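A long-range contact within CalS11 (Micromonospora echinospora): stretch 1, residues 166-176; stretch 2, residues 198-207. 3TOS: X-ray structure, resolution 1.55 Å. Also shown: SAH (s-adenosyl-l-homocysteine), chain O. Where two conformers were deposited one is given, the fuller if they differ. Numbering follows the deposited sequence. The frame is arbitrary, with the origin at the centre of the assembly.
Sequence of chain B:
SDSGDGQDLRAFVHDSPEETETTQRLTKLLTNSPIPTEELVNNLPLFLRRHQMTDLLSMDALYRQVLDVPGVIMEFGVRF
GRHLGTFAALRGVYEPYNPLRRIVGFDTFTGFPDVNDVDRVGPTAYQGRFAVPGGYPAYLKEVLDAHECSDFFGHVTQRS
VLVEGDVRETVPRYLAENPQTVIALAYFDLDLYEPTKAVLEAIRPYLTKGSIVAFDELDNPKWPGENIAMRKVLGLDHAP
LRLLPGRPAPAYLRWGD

Stretch 1 (166-176) DVRETVPRYLA
Stretch 2, residues 198-207: AVLEAIRPYL

Two helices, 167-176 and one entering before Ala-198, run nearly parallel, 9° between their N-to-C directions and 9.5 Å apart at closest approach. No direct hydrogen bond crosses; the contact is apolar, and the register pairs the CA atoms of Arg-168 with Ala-198 (5.9 Å), Val-171 with Val-199 (6.7 Å) and Pro-172 with Ala-202 (6.1 Å).

Ala-198 points its CB toward the partner, 3.9 Å from Arg-168 CG. That arginine (m, t, m) turns its charge back to Asp-166 (chi1 t): NH2 lies 2.8 Å from OD2 in a salt bridge. Asp-166 OD1 also caps the helix, 3.0 Å from Arg-168 N, and accepts from SAH N6 at 3.0 Å, while Val-167 N donates to SAH N1 at 3.0 Å.

Val-199 (t) places CG2 3.5 Å from Val-167 CG2 (m) and 4.0 Å from Val-171 CG2 (t). Ala-202, small and facing the partner, lets three side chains close on its CB: Val-171 CG1 and Leu-175 CD1, each at 4.1 Å, and Pro-172 CG at 4.3 Å. Ile-203 (p, t) sends its end away, though CG2 stays 4.4 Å from Val-171 CG1.

The 3-10 segment 204-206 then presents Tyr-206 (m, chi2 -88°). Leu-175 (m, t) sets CD2 over one ring face, 3.9 Å from its centroid, a CH-pi contact. One water links Tyr-206 OH (2.7 Å) to Leu-175 O (2.6 Å).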

ATOM      1  N   ASP B 166      -3.281 -42.270  23.823  1.00 10.81           N
ATOM      2  CA  ASP B 166      -4.432 -41.821  23.034  1.00 10.28           C
ATOM      3  C   ASP B 166      -4.745 -40.383  23.360  1.00  9.93           C
ATOM      4  O   ASP B 166      -4.944 -40.051  24.535  1.00 10.28           O
ATOM      5  CB  ASP B 166      -5.586 -42.729  23.420  1.00 11.02           C
ATOM      6  CG  ASP B 166      -6.794 -42.516  22.595  1.00 14.31           C
ATOM      7  OD1 ASP B 166      -7.035 -41.421  22.061  1.00 12.08           O
ATOM      8  OD2 ASP B 166      -7.515 -43.499  22.401  1.00 20.46           O
ATOM      9  N   VAL B 167      -4.756 -39.514  22.341  1.00  9.10           N
ATOM     10  CA  VAL B 167      -5.007 -38.051  22.526  1.00 10.36           C
ATOM     11  C   VAL B 167      -6.287 -37.751  23.250  1.00 11.28           C
ATOM     12  O   VAL B 167      -6.403 -36.684  23.892  1.00 11.13           O
ATOM     13  CB  VAL B 167      -4.940 -37.213  21.216  1.00  8.99           C
ATOM     14  CG1 VAL B 167      -3.486 -37.193  20.635  1.00 10.88           C
ATOM     15  CG2 VAL B 167      -5.958 -37.693  20.191  1.00  9.94           C
ATOM     16  N   ARG B 168      -7.270 -38.630  23.172  1.00 10.92           N
ATOM     17  CA  ARG B 168      -8.527 -38.407  23.914  1.00 11.76           C
ATOM     18  C   ARG B 168      -8.278 -38.257  25.410  1.00 11.51           C
ATOM     19  O   ARG B 168      -9.000 -37.523  26.117  1.00 12.20           O
ATOM     20  CB  ARG B 168      -9.541 -39.522  23.643  1.00 12.56           C
ATOM     21  CG  ARG B 168     -10.017 -39.474  22.201  1.00 16.65           C
ATOM     22  CD  ARG B 168     -10.890 -40.649  21.817  1.00 21.81           C
ATOM     23  NE  ARG B 168     -10.046 -41.779  21.506  1.00 24.26           N
ATOM     24  CZ  ARG B 168     -10.407 -42.799  20.742  1.00 21.86           C
ATOM     25  NH1 ARG B 168     -11.608 -42.842  20.161  1.00 22.44           N
ATOM     26  NH2 ARG B 168      -9.552 -43.764  20.548  1.00 21.59           N
ATOM     27  N   GLU B 169      -7.229 -38.934  25.882  1.00 11.11           N
ATOM     28  CA  GLU B 169      -6.825 -38.833  27.315  1.00 11.09           C
ATOM     29  C   GLU B 169      -5.648 -37.887  27.528  1.00 10.34           C
ATOM     30  O   GLU B 169      -5.600 -37.096  28.510  1.00 12.55           O
ATOM     31  CB  GLU B 169      -6.503 -40.232  27.860  1.00 14.09           C
ATOM     32  CG  GLU B 169      -7.735 -41.082  28.160  1.00 19.81           C
ATOM     33  CD  GLU B 169      -8.614 -41.521  26.934  0.33 21.79           C
ATOM     34  OE1 GLU B 169      -8.158 -42.272  26.024  0.53 23.08           O
ATOM     35  OE2 GLU B 169      -9.816 -41.157  26.929  0.50 22.49           O
ATOM     36  N   THR B 170      -4.645 -37.999  26.643  1.00 10.22           N
ATOM     37  CA  THR B 170      -3.364 -37.349  26.931  1.00 10.57           C
ATOM     38  C   THR B 170      -3.416 -35.851  26.649  1.00  9.78           C
ATOM     39  O   THR B 170      -2.659 -35.114  27.248  1.00 10.86           O
ATOM     40  CB  THR B 170      -2.230 -37.949  26.106  1.00 10.05           C
ATOM     41  OG1 THR B 170      -2.513 -37.745  24.724  1.00 11.39           O
ATOM     42  CG2 THR B 170      -2.071 -39.447  26.366  1.00 10.01           C
ATOM     43  N   VAL B 171      -4.276 -35.378  25.716  1.00  9.79           N
ATOM     44  CA  VAL B 171      -4.328 -33.930  25.435  1.00 10.03           C
ATOM     45  C   VAL B 171      -5.010 -33.169  26.569  1.00  9.02           C
ATOM     46  O   VAL B 171      -4.455 -32.231  27.097  1.00  9.94           O
ATOM     47  CB  VAL B 171      -4.906 -33.588  24.007  1.00  9.56           C
ATOM     48  CG1 VAL B 171      -5.152 -32.046  23.863  1.00 10.91           C
ATOM     49  CG2 VAL B 171      -3.883 -34.064  22.943  1.00  9.40           C
ATOM     50  N   PRO B 172      -6.199 -33.643  27.046  1.00  9.77           N
ATOM     51  CA  PRO B 172      -6.778 -33.006  28.258  1.00 10.25           C
ATOM     52  C   PRO B 172      -5.831 -33.068  29.472  1.00 10.88           C
ATOM     53  O   PRO B 172      -5.758 -32.095  30.219  1.00 10.92           O
ATOM     54  CB  PRO B 172      -8.034 -33.864  28.499  1.00  9.81           C
ATOM     55  CG  PRO B 172      -8.462 -34.212  27.048  1.00 10.74           C
ATOM     56  CD  PRO B 172      -7.144 -34.579  26.414  1.00 10.60           C
ATOM     57  N   ARG B 173      -5.112 -34.178  29.650  0.58 10.85           N
ATOM     58  CA  ARG B 173      -4.195 -34.322  30.777  0.58 11.68           C
ATOM     59  C   ARG B 173      -3.043 -33.323  30.676  0.58 11.80           C
ATOM     60  O   ARG B 173      -2.700 -32.648  31.669  0.58 12.35           O
ATOM     61  CB  ARG B 173      -3.688 -35.782  30.855  0.58 12.81           C
ATOM     62  CG  ARG B 173      -2.627 -36.025  31.961  0.58 15.77           C
ATOM     63  CD  ARG B 173      -2.130 -37.503  31.971  0.58 20.22           C
ATOM     64  NE  ARG B 173      -3.269 -38.412  32.113  0.58 24.09           N
ATOM     65  CZ  ARG B 173      -3.690 -39.330  31.223  0.58 26.27           C
ATOM     66  NH1 ARG B 173      -4.782 -40.030  31.513  0.58 26.36           N
ATOM     67  NH2 ARG B 173      -3.054 -39.563  30.057  0.58 26.27           N
ATOM     68  N   TYR B 174      -2.435 -33.238  29.488  1.00 11.09           N
ATOM     69  CA  TYR B 174      -1.333 -32.286  29.254  1.00 10.22           C
ATOM     70  C   TYR B 174      -1.798 -30.875  29.566  1.00 10.03           C
ATOM     71  O   TYR B 174      -1.129 -30.099  30.244  1.00 10.40           O
ATOM     72  CB  TYR B 174      -0.809 -32.382  27.788  1.00  9.53           C
ATOM     73  CG  TYR B 174       0.315 -31.383  27.559  1.00  9.58           C
ATOM     74  CD1 TYR B 174       1.597 -31.705  27.797  1.00  9.89           C
ATOM     75  CD2 TYR B 174       0.006 -30.049  27.255  1.00 10.10           C
ATOM     76  CE1 TYR B 174       2.608 -30.769  27.592  1.00 11.30           C
ATOM     77  CE2 TYR B 174       0.945 -29.083  27.117  1.00 10.14           C
ATOM     78  CZ  TYR B 174       2.269 -29.444  27.289  1.00 10.78           C
ATOM     79  OH  TYR B 174       3.235 -28.480  27.209  1.00 11.41           O
ATOM     80  N   LEU B 175      -2.978 -30.536  29.069  1.00  8.66           N
ATOM     81  CA  LEU B 175      -3.459 -29.174  29.299  1.00  9.83           C
ATOM     82  C   LEU B 175      -3.729 -28.903  30.798  1.00 10.35           C
ATOM     83  O   LEU B 175      -3.434 -27.807  31.325  1.00 10.97           O
ATOM     84  CB  LEU B 175      -4.695 -28.902  28.430  1.00  9.50           C
ATOM     85  CG  LEU B 175      -4.451 -28.860  26.915  1.00 10.22           C
ATOM     86  CD1 LEU B 175      -5.796 -28.957  26.168  1.00 10.90           C
ATOM     87  CD2 LEU B 175      -3.683 -27.616  26.633  1.00 11.42           C
ATOM     88  N   ALA B 176      -4.301 -29.881  31.493  1.00 10.77           N
ATOM     89  CA  ALA B 176      -4.565 -29.725  32.936  1.00 11.99           C
ATOM     90  C   ALA B 176      -3.282 -29.526  33.726  1.00 12.29           C
ATOM     91  O   ALA B 176      -3.275 -28.732  34.691  1.00 13.80           O
ATOM     92  CB  ALA B 176      -5.330 -30.899  33.475  1.00 13.24           C
ATOM     93  N   ALA B 198     -12.276 -34.711  19.640  1.00  9.72           N
ATOM     94  CA  ALA B 198     -11.921 -34.536  21.055  1.00  9.77           C
ATOM     95  C   ALA B 198     -10.824 -33.482  21.247  1.00  9.67           C
ATOM     96  O   ALA B 198     -10.860 -32.717  22.230  1.00 10.37           O
ATOM     97  CB  ALA B 198     -11.434 -35.886  21.627  1.00 10.71           C
ATOM     98  N   VAL B 199      -9.824 -33.480  20.362  1.00  9.23           N
ATOM     99  CA  VAL B 199      -8.734 -32.567  20.565  1.00  8.92           C
ATOM    100  C   VAL B 199      -9.150 -31.165  20.190  1.00  8.45           C
ATOM    101  O   VAL B 199      -8.791 -30.217  20.876  1.00  9.78           O
ATOM    102  CB  VAL B 199      -7.507 -33.017  19.758  1.00  8.57           C
ATOM    103  CG1 VAL B 199      -6.455 -31.896  19.747  1.00 10.36           C
ATOM    104  CG2 VAL B 199      -6.924 -34.306  20.370  1.00 10.71           C
ATOM    105  N   LEU B 200      -9.962 -31.000  19.138  1.00  8.08           N
ATOM    106  CA  LEU B 200     -10.443 -29.660  18.804  1.00  9.93           C
ATOM    107  C   LEU B 200     -11.190 -29.082  19.993  1.00 10.95           C
ATOM    108  O   LEU B 200     -11.032 -27.895  20.338  1.00 12.35           O
ATOM    109  CB  LEU B 200     -11.426 -29.719  17.614  1.00 12.04           C
ATOM    110  CG  LEU B 200     -10.813 -29.702  16.239  1.00 14.44           C
ATOM    111  CD1 LEU B 200     -11.969 -30.033  15.242  1.00 15.19           C
ATOM    112  CD2 LEU B 200     -10.151 -28.312  15.927  1.00 14.25           C
ATOM    113  N   GLU B 201     -12.032 -29.901  20.612  1.00 11.97           N
ATOM    114  CA  GLU B 201     -12.824 -29.409  21.805  1.00 11.09           C
ATOM    115  C   GLU B 201     -11.890 -29.002  22.976  1.00 11.93           C
ATOM    116  O   GLU B 201     -12.127 -27.971  23.653  1.00 14.21           O
ATOM    117  CB  GLU B 201     -13.809 -30.504  22.239  1.00 11.27           C
ATOM    118  CG  GLU B 201     -14.948 -30.636  21.285  1.00 11.40           C
ATOM    119  CD  GLU B 201     -15.680 -31.953  21.378  1.00 13.95           C
ATOM    120  OE1 GLU B 201     -15.188 -32.907  22.028  1.00 15.74           O
ATOM    121  OE2 GLU B 201     -16.760 -32.054  20.729  1.00 15.29           O
ATOM    122  N   ALA B 202     -10.866 -29.815  23.212  1.00 10.81           N
ATOM    123  CA  ALA B 202      -9.918 -29.589  24.307  1.00 10.44           C
ATOM    124  C   ALA B 202      -9.040 -28.320  24.133  1.00 10.34           C
ATOM    125  O   ALA B 202      -8.782 -27.615  25.127  1.00 10.30           O
ATOM    126  CB  ALA B 202      -8.986 -30.848  24.472  1.00 10.38           C
ATOM    127  N   ILE B 203      -8.591 -28.047  22.899  1.00  9.78           N
ATOM    128  CA  ILE B 203      -7.629 -26.973  22.729  1.00  9.58           C
ATOM    129  C   ILE B 203      -8.274 -25.590  22.690  1.00 10.01           C
ATOM    130  O   ILE B 203      -7.564 -24.593  22.860  1.00 10.35           O
ATOM    131  CB  ILE B 203      -6.745 -27.140  21.468  1.00 10.62           C
ATOM    132  CG1 ILE B 203      -7.591 -27.033  20.194  1.00 10.71           C
ATOM    133  CG2 ILE B 203      -5.916 -28.409  21.535  1.00 11.42           C
ATOM    134  CD1 ILE B 203      -6.738 -26.915  18.928  1.00 13.42           C
ATOM    135  N   ARG B 204      -9.598 -25.512  22.519  1.00 10.26           N
ATOM    136  CA  ARG B 204     -10.223 -24.229  22.295  1.00 12.14           C
ATOM    137  C   ARG B 204      -9.897 -23.150  23.338  1.00 11.70           C
ATOM    138  O   ARG B 204      -9.655 -22.012  22.936  1.00 11.87           O
ATOM    139  CB  ARG B 204     -11.766 -24.379  22.171  1.00 15.25           C
ATOM    140  CG  ARG B 204     -12.418 -23.177  21.556  1.00 16.85           C
ATOM    141  CD  ARG B 204     -13.876 -23.371  21.270  1.00 19.34           C
ATOM    142  NE  ARG B 204     -14.399 -22.118  20.781  1.00 21.07           N
ATOM    143  CZ  ARG B 204     -15.546 -22.026  20.130  1.00 23.09           C
ATOM    144  NH1 ARG B 204     -16.265 -23.140  19.922  1.00 22.83           N
ATOM    145  NH2 ARG B 204     -15.966 -20.838  19.706  1.00 23.67           N
ATOM    146  N   PRO B 205      -9.868 -23.495  24.663  1.00 10.22           N
ATOM    147  CA  PRO B 205      -9.674 -22.386  25.627  1.00  9.21           C
ATOM    148  C   PRO B 205      -8.247 -21.834  25.614  1.00  8.90           C
ATOM    149  O   PRO B 205      -7.958 -20.833  26.271  1.00 10.38           O
ATOM    150  CB  PRO B 205     -10.047 -23.019  26.991  1.00 10.72           C
ATOM    151  CG  PRO B 205     -10.766 -24.265  26.691  1.00 10.72           C
ATOM    152  CD  PRO B 205     -10.263 -24.746  25.333  1.00  9.58           C
ATOM    153  N   TYR B 206      -7.346 -22.477  24.847  1.00  8.62           N
ATOM    154  CA  TYR B 206      -5.919 -22.110  24.912  1.00  7.91           C
ATOM    155  C   TYR B 206      -5.461 -21.403  23.654  1.00  7.61           C
ATOM    156  O   TYR B 206      -4.309 -21.027  23.535  1.00  9.32           O
ATOM    157  CB  TYR B 206      -5.041 -23.359  25.175  1.00  8.72           C
ATOM    158  CG  TYR B 206      -5.470 -24.009  26.460  1.00  9.05           C
ATOM    159  CD1 TYR B 206      -4.905 -23.598  27.682  1.00  9.98           C
ATOM    160  CD2 TYR B 206      -6.429 -25.035  26.469  1.00  9.89           C
ATOM    161  CE1 TYR B 206      -5.321 -24.179  28.891  1.00 10.83           C
ATOM    162  CE2 TYR B 206      -6.835 -25.590  27.663  1.00 11.06           C
ATOM    163  CZ  TYR B 206      -6.287 -25.187  28.858  1.00 10.99           C
ATOM    164  OH  TYR B 206      -6.724 -25.750  30.047  1.00 13.20           O
ATOM    165  N   LEU B 207      -6.390 -21.161  22.719  1.00  7.72           N
ATOM    166  CA  LEU B 207      -6.073 -20.459  21.463  1.00  8.69           C
ATOM    167  C   LEU B 207      -6.261 -18.945  21.673  1.00  9.31           C
ATOM    168  O   LEU B 207      -7.121 -18.526  22.460  1.00 10.98           O
ATOM    169  CB  LEU B 207      -7.045 -20.893  20.366  1.00 10.01           C
ATOM    170  CG  LEU B 207      -6.929 -22.389  19.992  1.00  8.16           C
ATOM    171  CD1 LEU B 207      -8.131 -22.861  19.115  1.00 10.21           C
ATOM    172  CD2 LEU B 207      -5.585 -22.649  19.266  1.00  9.30           C
TER
HETATM  173  N   SAH O 258       2.717 -36.169  11.070  1.00  9.79           N
HETATM  174  CA  SAH O 258       3.282 -37.460  10.559  1.00 10.23           C
HETATM  175  CB  SAH O 258       2.216 -38.422  10.061  1.00  9.20           C
HETATM  176  CG  SAH O 258       1.286 -38.900  11.196  1.00  9.29           C
HETATM  177  SD  SAH O 258       0.415 -40.364  10.677  1.00 10.34           S
HETATM  178  C   SAH O 258       4.208 -37.095   9.400  1.00 12.03           C
HETATM  179  O   SAH O 258       4.862 -37.999   8.797  1.00 12.30           O
HETATM  180  OXT SAH O 258       4.427 -35.913   9.105  1.00 11.85           O
HETATM  181  C5' SAH O 258      -1.019 -40.388  11.764  1.00  9.70           C
HETATM  182  C4' SAH O 258      -0.669 -40.570  13.280  1.00  9.00           C
HETATM  183  O4' SAH O 258      -1.840 -40.283  14.057  1.00  9.67           O
HETATM  184  C3' SAH O 258      -0.315 -42.040  13.553  1.00  9.51           C
HETATM  185  O3' SAH O 258       1.052 -42.146  14.023  1.00 10.19           O
HETATM  186  C2' SAH O 258      -1.358 -42.454  14.576  1.00 10.52           C
HETATM  187  O2' SAH O 258      -0.893 -43.372  15.587  1.00 11.26           O
HETATM  188  C1' SAH O 258      -1.767 -41.095  15.193  1.00  9.10           C
HETATM  189  N9  SAH O 258      -3.109 -41.148  15.823  1.00  9.50           N
HETATM  190  C8  SAH O 258      -4.308 -41.362  15.221  1.00 11.22           C
HETATM  191  N7  SAH O 258      -5.237 -41.394  16.211  1.00 10.20           N
HETATM  192  C5  SAH O 258      -4.645 -41.220  17.411  1.00  9.83           C
HETATM  193  C6  SAH O 258      -5.113 -41.155  18.800  1.00  9.24           C
HETATM  194  N6  SAH O 258      -6.418 -41.365  19.089  1.00 12.05           N
HETATM  195  N1  SAH O 258      -4.168 -40.926  19.746  1.00 10.83           N
HETATM  196  C2  SAH O 258      -2.850 -40.736  19.434  1.00 10.60           C
HETATM  197  N3  SAH O 258      -2.338 -40.850  18.188  1.00 10.02           N
HETATM  198  C4  SAH O 258      -3.243 -41.030  17.162  1.00  9.51           C
HETATM  199  O   HOH W   1      -5.012 -25.844  32.134  1.00 13.34           O